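Local coordinates for CRISPR-associated endonuclease/helicase Cas3 (Thermus thermophilus HB8, PDB 3SK9), which cuts single-stranded DNA through its metal-dependent N-terminal HD nuclease domain, the part present here, as the endonuclease/helicase of CRISPR antiviral defence, at residues A[47-59]-A[194-206]. Sequence-based numbering, arbitrary orientation.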
ATOM      1  N   ARG A  47       7.518  21.546  -2.072  1.00 20.75           N
ATOM      2  CA  ARG A  47       7.580  21.540  -0.596  1.00 20.55           C
ATOM      3  C   ARG A  47       7.161  20.163  -0.052  1.00 23.84           C
ATOM      4  O   ARG A  47       7.746  19.686   0.906  1.00 21.43           O
ATOM      5  CB  ARG A  47       6.664  22.594  -0.002  1.00 27.28           C
ATOM      6  CG  ARG A  47       7.388  23.860   0.367  1.00 41.07           C
ATOM      7  CD  ARG A  47       6.444  25.006   0.751  1.00 35.70           C
ATOM      8  NE  ARG A  47       7.231  26.246   0.794  1.00 33.58           N
ATOM      9  CZ  ARG A  47       7.681  26.866  -0.294  1.00 41.00           C
ATOM     10  NH1 ARG A  47       7.411  26.368  -1.526  1.00 34.56           N
ATOM     11  NH2 ARG A  47       8.405  27.978  -0.154  1.00 52.25           N
ATOM     12  N   THR A  48       6.139  19.550  -0.653  1.00 23.00           N
ATOM     13  CA  THR A  48       5.669  18.235  -0.183  1.00 20.50           C
ATOM     14  C   THR A  48       6.727  17.168  -0.429  1.00 23.70           C
ATOM     15  O   THR A  48       7.035  16.339   0.441  1.00 21.21           O
ATOM     16  CB  THR A  48       4.330  17.854  -0.864  1.00 20.06           C
ATOM     17  OG1 THR A  48       3.357  18.887  -0.591  1.00 20.52           O
ATOM     18  CG2 THR A  48       3.836  16.451  -0.385  1.00 21.04           C
ATOM     19  N   ARG A  49       7.302  17.163  -1.627  1.00 18.12           N
ATOM     20  CA  ARG A  49       8.315  16.175  -1.915  1.00 16.86           C
ATOM     21  C   ARG A  49       9.540  16.328  -1.036  1.00 20.60           C
ATOM     22  O   ARG A  49      10.166  15.322  -0.684  1.00 20.86           O
ATOM     23  CB  ARG A  49       8.693  16.226  -3.398  1.00 21.57           C
ATOM     24  CG  ARG A  49       7.558  15.771  -4.283  1.00 24.90           C
ATOM     25  CD  ARG A  49       7.988  15.614  -5.732  1.00 28.42           C
ATOM     26  NE  ARG A  49       7.452  16.735  -6.473  1.00 37.88           N
ATOM     27  CZ  ARG A  49       8.181  17.712  -6.989  1.00 38.56           C
ATOM     28  NH1 ARG A  49       9.503  17.689  -6.898  1.00 47.64           N
ATOM     29  NH2 ARG A  49       7.574  18.710  -7.607  1.00 32.30           N
ATOM     30  N   ALA A  50       9.903  17.563  -0.692  1.00 23.55           N
ATOM     31  CA  ALA A  50      11.070  17.779   0.161  1.00 24.51           C
ATOM     32  C   ALA A  50      10.773  17.228   1.586  1.00 21.06           C
ATOM     33  O   ALA A  50      11.680  16.771   2.292  1.00 21.05           O
ATOM     34  CB  ALA A  50      11.441  19.295   0.238  1.00 22.73           C
ATOM     35  N   LEU A  51       9.515  17.339   2.015  1.00 22.64           N
ATOM     36  CA  LEU A  51       9.105  16.767   3.313  1.00 21.16           C
ATOM     37  C   LEU A  51       9.353  15.254   3.336  1.00 20.89           C
ATOM     38  O   LEU A  51       9.782  14.710   4.371  1.00 21.90           O
ATOM     39  CB  LEU A  51       7.629  17.052   3.578  1.00 19.53           C
ATOM     40  CG  LEU A  51       7.319  18.491   4.037  1.00 24.13           C
ATOM     41  CD1 LEU A  51       5.809  18.761   4.170  1.00 23.61           C
ATOM     42  CD2 LEU A  51       8.028  18.787   5.361  1.00 21.19           C
ATOM     43  N   TYR A  52       8.995  14.541   2.240  1.00 18.31           N
ATOM     44  CA  TYR A  52       9.251  13.088   2.210  1.00 20.21           C
ATOM     45  C   TYR A  52      10.732  12.767   2.261  1.00 18.68           C
ATOM     46  O   TYR A  52      11.139  11.803   2.890  1.00 18.88           O
ATOM     47  CB  TYR A  52       8.654  12.446   0.948  1.00 20.38           C
ATOM     48  CG  TYR A  52       7.210  12.045   1.126  1.00 18.59           C
ATOM     49  CD1 TYR A  52       6.873  10.746   1.525  1.00 20.88           C
ATOM     50  CD2 TYR A  52       6.175  12.970   0.915  1.00 16.04           C
ATOM     51  CE1 TYR A  52       5.534  10.364   1.669  1.00 19.76           C
ATOM     52  CE2 TYR A  52       4.844  12.606   1.079  1.00 18.36           C
ATOM     53  CZ  TYR A  52       4.539  11.312   1.463  1.00 16.71           C
ATOM     54  OH  TYR A  52       3.209  10.934   1.601  1.00 18.06           O
ATOM     55  N   ALA A  53      11.539  13.558   1.564  1.00 22.88           N
ATOM     56  CA  ALA A  53      12.992  13.325   1.566  1.00 24.23           C
ATOM     57  C   ALA A  53      13.533  13.490   2.996  1.00 22.39           C
ATOM     58  O   ALA A  53      14.396  12.718   3.448  1.00 28.31           O
ATOM     59  CB  ALA A  53      13.701  14.314   0.568  1.00 21.35           C
ATOM     60  N   GLU A  54      13.013  14.478   3.714  1.00 22.73           N
ATOM     61  CA  GLU A  54      13.456  14.772   5.066  1.00 23.28           C
ATOM     62  C   GLU A  54      12.897  13.722   6.034  1.00 24.13           C
ATOM     63  O   GLU A  54      13.566  13.333   7.015  1.00 25.82           O
ATOM     64  CB  GLU A  54      12.991  16.174   5.472  1.00 29.66           C
ATOM     65  CG  GLU A  54      13.397  16.634   6.861  1.00 28.31           C
ATOM     66  CD  GLU A  54      12.882  18.049   7.166  1.00 44.87           C
ATOM     67  OE1 GLU A  54      13.672  18.850   7.714  1.00 52.13           O
ATOM     68  OE2 GLU A  54      11.703  18.383   6.831  1.00 30.93           O
ATOM     69  N   ASP A  55      11.672  13.275   5.768  1.00 19.07           N
ATOM     70  CA  ASP A  55      11.015  12.299   6.653  1.00 18.93           C
ATOM     71  C   ASP A  55      11.866  11.038   6.756  1.00 27.09           C
ATOM     72  O   ASP A  55      11.957  10.398   7.817  1.00 26.07           O
ATOM     73  CB  ASP A  55       9.657  11.833   6.062  1.00 18.65           C
ATOM     74  CG  ASP A  55       8.533  12.849   6.254  1.00 17.54           C
ATOM     75  OD1 ASP A  55       8.656  13.756   7.124  1.00 19.63           O
ATOM     76  OD2 ASP A  55       7.525  12.686   5.538  1.00 21.83           O
ATOM     77  N   TRP A  56      12.431  10.635   5.623  1.00 25.17           N
ATOM     78  CA  TRP A  56      13.045   9.303   5.535  1.00 23.07           C
ATOM     79  C   TRP A  56      14.579   9.306   5.374  1.00 29.70           C
ATOM     80  O   TRP A  56      15.187   8.238   5.265  1.00 29.64           O
ATOM     81  CB  TRP A  56      12.358   8.519   4.416  1.00 19.85           C
ATOM     82  CG  TRP A  56      10.875   8.419   4.732  1.00 20.34           C
ATOM     83  CD1 TRP A  56       9.827   8.993   4.046  1.00 20.60           C
ATOM     84  CD2 TRP A  56      10.299   7.746   5.854  1.00 23.41           C
ATOM     85  NE1 TRP A  56       8.631   8.707   4.691  1.00 20.62           N
ATOM     86  CE2 TRP A  56       8.901   7.947   5.800  1.00 20.88           C
ATOM     87  CE3 TRP A  56      10.829   6.968   6.882  1.00 27.39           C
ATOM     88  CZ2 TRP A  56       8.023   7.394   6.774  1.00 18.38           C
ATOM     89  CZ3 TRP A  56       9.967   6.422   7.834  1.00 27.16           C
ATOM     90  CH2 TRP A  56       8.593   6.649   7.783  1.00 21.23           C
ATOM     91  N   GLY A  57      15.186  10.496   5.375  1.00 27.57           N
ATOM     92  CA  GLY A  57      16.623  10.610   5.198  1.00 32.78           C
ATOM     93  C   GLY A  57      17.128  10.016   3.891  1.00 31.44           C
ATOM     94  O   GLY A  57      18.229   9.435   3.834  1.00 34.58           O
ATOM     95  N   LEU A  58      16.351  10.178   2.824  1.00 25.79           N
ATOM     96  CA  LEU A  58      16.738   9.669   1.501  1.00 27.26           C
ATOM     97  C   LEU A  58      16.713  10.792   0.474  1.00 31.18           C
ATOM     98  O   LEU A  58      15.929  11.745   0.615  1.00 29.65           O
ATOM     99  CB  LEU A  58      15.773   8.568   1.028  1.00 29.37           C
ATOM    100  CG  LEU A  58      15.792   7.209   1.746  1.00 25.53           C
ATOM    101  CD1 LEU A  58      14.506   6.387   1.439  1.00 24.54           C
ATOM    102  CD2 LEU A  58      17.047   6.456   1.334  1.00 28.88           C
ATOM    103  N   PRO A  59      17.549  10.685  -0.569  1.00 32.46           N
ATOM    104  CA  PRO A  59      17.359  11.551  -1.734  1.00 31.59           C
ATOM    105  C   PRO A  59      15.906  11.445  -2.179  1.00 31.71           C
ATOM    106  O   PRO A  59      15.266  10.390  -2.047  1.00 25.70           O
ATOM    107  CB  PRO A  59      18.277  10.930  -2.796  1.00 35.26           C
ATOM    108  CG  PRO A  59      19.311  10.205  -2.022  1.00 41.25           C
ATOM    109  CD  PRO A  59      18.581   9.659  -0.817  1.00 41.56           C
ATOM    110  N   ALA A 194      10.714   7.672  13.201  1.00 48.63           N
ATOM    111  CA  ALA A 194       9.839   8.255  12.187  1.00 39.13           C
ATOM    112  C   ALA A 194       8.935   9.305  12.824  1.00 35.14           C
ATOM    113  O   ALA A 194       8.111   8.980  13.695  1.00 34.46           O
ATOM    114  CB  ALA A 194       9.003   7.160  11.515  1.00 36.30           C
ATOM    115  N   ARG A 195       9.092  10.568  12.436  1.00 23.51           N
ATOM    116  CA  ARG A 195       8.279  11.614  13.060  1.00 25.20           C
ATOM    117  C   ARG A 195       6.799  11.408  12.744  1.00 26.30           C
ATOM    118  O   ARG A 195       6.448  10.930  11.677  1.00 21.96           O
ATOM    119  CB  ARG A 195       8.718  13.038  12.655  1.00 23.83           C
ATOM    120  CG  ARG A 195       8.706  13.313  11.186  1.00 27.38           C
ATOM    121  CD  ARG A 195       9.317  14.697  10.901  1.00 26.15           C
ATOM    122  NE  ARG A 195       9.354  14.998   9.472  1.00 27.03           N
ATOM    123  CZ  ARG A 195       9.893  16.107   8.962  1.00 31.36           C
ATOM    124  NH1 ARG A 195      10.453  16.998   9.791  1.00 31.76           N
ATOM    125  NH2 ARG A 195       9.887  16.338   7.637  1.00 26.15           N
ATOM    126  N   PRO A 196       5.922  11.739  13.701  1.00 26.34           N
ATOM    127  CA  PRO A 196       4.487  11.511  13.486  1.00 23.61           C
ATOM    128  C   PRO A 196       3.976  12.052  12.146  1.00 18.95           C
ATOM    129  O   PRO A 196       3.208  11.386  11.482  1.00 21.66           O
ATOM    130  CB  PRO A 196       3.845  12.302  14.634  1.00 25.73           C
ATOM    131  CG  PRO A 196       4.927  12.351  15.691  1.00 30.97           C
ATOM    132  CD  PRO A 196       6.193  12.497  14.936  1.00 24.27           C
ATOM    133  N   GLU A 197       4.349  13.276  11.767  1.00 19.67           N
ATOM    134  CA  GLU A 197       3.875  13.781  10.481  1.00 16.16           C
ATOM    135  C   GLU A 197       4.300  12.909   9.273  1.00 19.50           C
ATOM    136  O   GLU A 197       3.629  12.893   8.258  1.00 19.63           O
ATOM    137  CB  GLU A 197       4.379  15.198  10.225  1.00 22.72           C
ATOM    138  CG  GLU A 197       3.779  16.228  11.159  1.00 29.84           C
ATOM    139  CD  GLU A 197       2.333  16.497  10.879  1.00 44.29           C
ATOM    140  OE1 GLU A 197       2.022  17.264   9.918  1.00 39.81           O
ATOM    141  OE2 GLU A 197       1.522  15.971  11.669  1.00 43.89           O
ATOM    142  N   ALA A 198       5.463  12.264   9.351  1.00 18.05           N
ATOM    143  CA  ALA A 198       5.906  11.395   8.279  1.00 19.29           C
ATOM    144  C   ALA A 198       4.958  10.212   8.172  1.00 18.21           C
ATOM    145  O   ALA A 198       4.630   9.764   7.085  1.00 16.86           O
ATOM    146  CB  ALA A 198       7.306  10.895   8.569  1.00 19.86           C
ATOM    147  N   VAL A 199       4.572   9.678   9.309  1.00 15.35           N
ATOM    148  CA  VAL A 199       3.694   8.507   9.304  1.00 16.30           C
ATOM    149  C   VAL A 199       2.300   8.873   8.820  1.00 15.12           C
ATOM    150  O   VAL A 199       1.689   8.135   8.055  1.00 18.56           O
ATOM    151  CB  VAL A 199       3.632   7.948  10.750  1.00 26.42           C
ATOM    152  CG1 VAL A 199       2.620   6.779  10.892  1.00 22.61           C
ATOM    153  CG2 VAL A 199       5.027   7.540  11.145  1.00 18.09           C
ATOM    154  N   LEU A 200       1.808  10.019   9.258  1.00 14.31           N
ATOM    155  CA  LEU A 200       0.475  10.489   8.850  1.00 15.88           C
ATOM    156  C   LEU A 200       0.489  10.805   7.325  1.00 18.72           C
ATOM    157  O   LEU A 200      -0.535  10.649   6.640  1.00 15.28           O
ATOM    158  CB  LEU A 200       0.099  11.739   9.667  1.00 19.22           C
ATOM    159  CG  LEU A 200      -0.191  11.379  11.171  1.00 21.03           C
ATOM    160  CD1 LEU A 200      -0.188  12.658  12.089  1.00 22.52           C
ATOM    161  CD2 LEU A 200      -1.514  10.558  11.268  1.00 21.94           C
ATOM    162  N   ARG A 201       1.607  11.324   6.821  1.00 15.12           N
ATOM    163  CA  ARG A 201       1.698  11.567   5.375  1.00 17.85           C
ATOM    164  C   ARG A 201       1.499  10.244   4.614  1.00 21.94           C
ATOM    165  O   ARG A 201       0.805  10.217   3.588  1.00 18.50           O
ATOM    166  CB  ARG A 201       3.039  12.245   4.991  1.00 17.56           C
ATOM    167  CG  ARG A 201       2.950  13.763   5.010  1.00 14.62           C
ATOM    168  CD  ARG A 201       4.266  14.426   4.523  1.00 16.09           C
ATOM    169  NE  ARG A 201       5.326  14.488   5.531  1.00 18.45           N
ATOM    170  CZ  ARG A 201       5.335  15.375   6.525  1.00 18.95           C
ATOM    171  NH1 ARG A 201       4.337  16.241   6.648  1.00 19.26           N
ATOM    172  NH2 ARG A 201       6.346  15.436   7.364  1.00 20.62           N
ATOM    173  N   VAL A 202       2.116   9.160   5.085  1.00 15.80           N
ATOM    174  CA  VAL A 202       1.933   7.859   4.423  1.00 18.39           C
ATOM    175  C   VAL A 202       0.500   7.343   4.571  1.00 18.78           C
ATOM    176  O   VAL A 202      -0.076   6.737   3.631  1.00 17.05           O
ATOM    177  CB  VAL A 202       2.943   6.831   4.976  1.00 19.76           C
ATOM    178  CG1 VAL A 202       2.554   5.375   4.582  1.00 21.64           C
ATOM    179  CG2 VAL A 202       4.389   7.204   4.511  1.00 19.30           C
ATOM    180  N   MET A 203      -0.070   7.535   5.766  1.00 17.82           N
ATOM    181  CA  MET A 203      -1.458   7.156   6.010  1.00 19.41           C
ATOM    182  C   MET A 203      -2.415   7.748   4.981  1.00 16.97           C
ATOM    183  O   MET A 203      -3.205   7.023   4.378  1.00 17.62           O
ATOM    184  CB  MET A 203      -1.869   7.618   7.418  1.00 16.38           C
ATOM    185  CG  MET A 203      -3.247   7.138   7.870  1.00 22.08           C
ATOM    186  SD  MET A 203      -4.611   8.135   7.217  1.00 25.17           S
ATOM    187  CE  MET A 203      -4.250   9.712   7.997  1.00 23.45           C
ATOM    188  N   ALA A 204      -2.360   9.082   4.833  1.00 15.46           N
ATOM    189  CA  ALA A 204      -3.287   9.780   3.929  1.00 18.00           C
ATOM    190  C   ALA A 204      -3.011   9.343   2.477  1.00 17.52           C
ATOM    191  O   ALA A 204      -3.938   9.178   1.666  1.00 17.06           O
ATOM    192  CB  ALA A 204      -3.107  11.308   4.094  1.00 16.81           C
ATOM    193  N   LEU A 205      -1.731   9.173   2.143  1.00 14.55           N
ATOM    194  CA  LEU A 205      -1.384   8.802   0.759  1.00 17.73           C
ATOM    195  C   LEU A 205      -1.951   7.425   0.457  1.00 21.50           C
ATOM    196  O   LEU A 205      -2.498   7.202  -0.626  1.00 17.82           O
ATOM    197  CB  LEU A 205       0.136   8.790   0.570  1.00 15.11           C
ATOM    198  CG  LEU A 205       0.637   8.398  -0.838  1.00 14.93           C
ATOM    199  CD1 LEU A 205       0.166   9.390  -1.877  1.00 19.17           C
ATOM    200  CD2 LEU A 205       2.221   8.306  -0.799  1.00 15.83           C
ATOM    201  N   ALA A 206      -1.821   6.495   1.408  1.00 16.50           N
ATOM    202  CA  ALA A 206      -2.299   5.120   1.183  1.00 18.10           C
ATOM    203  C   ALA A 206      -3.823   5.082   1.067  1.00 21.93           C
ATOM    204  O   ALA A 206      -4.348   4.379   0.198  1.00 18.69           O
ATOM    205  CB  ALA A 206      -1.815   4.168   2.260  1.00 19.18           C
TER
HETATM  206  O   HOH W   1       6.404  10.329   4.814  1.00 20.20           O
HETATM  207  O   HOH W   2      11.221  11.105  10.547  1.00 30.67           O
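Two arginines, Arg195 and Arg201, grip Asp55 in different ways. Arg201 lies almost coplanar with the carboxylate (7° between planes) and meets it side-on: NE reaches Asp55 OD2 at 2.8 Å and NH2 reaches Asp55 OD1 at 2.9 Å, both bonds nearly straight and both on syn lone pairs. The bend of the Arg201 chain at chi3 brings NE and NH2 edge-on to the two carboxylate oxygens; Leu51 covers one face of the guanidinium, and the carbonyl O of Glu197 lies over the centre of the other. Arg195 stands almost upright to the same carboxylate, 82° between planes, and spends both NE (2.7 Å) and NH2 on the single atom Asp55 OD1. Three N-H groups thus converge on that oxygen, a setting likely to favour the charged carboxylate. The NH2 of Arg195 also bonds Glu54 OE2 at 2.9 Å, arriving from above the Glu54 carboxylate plane, and so extends the salt-bridge network to four residues. A water accepts a hydrogen bond from Trp56 NE1 and donates to Asp55 OD2 and Ala198 O, while a second links Asp55 O to Arg195 N. Ala198 CB packs against Asp55 CG at 3.3 Å, and the Trp56 indole rests its benzo end on Ala194, Ala198 and Val202. The Tyr52 ring slides past the aliphatic part of Arg201 in the opposite direction, Tyr52 CE2 3.9 Å from Arg201 CD, and its OH is hydrogen-bonded to Glu260. These contacts join helices 46-56 and 196-213 of the HD domain, whose segments cross at -123°, with Val202 about 8 Å, side chain to side chain, from the metal ligand His74. Helix 60-71 packs on Tyr52 and Leu205, helix 129-138 on Trp56 and Ala194, and strand 260-264 on Thr48 and Arg201.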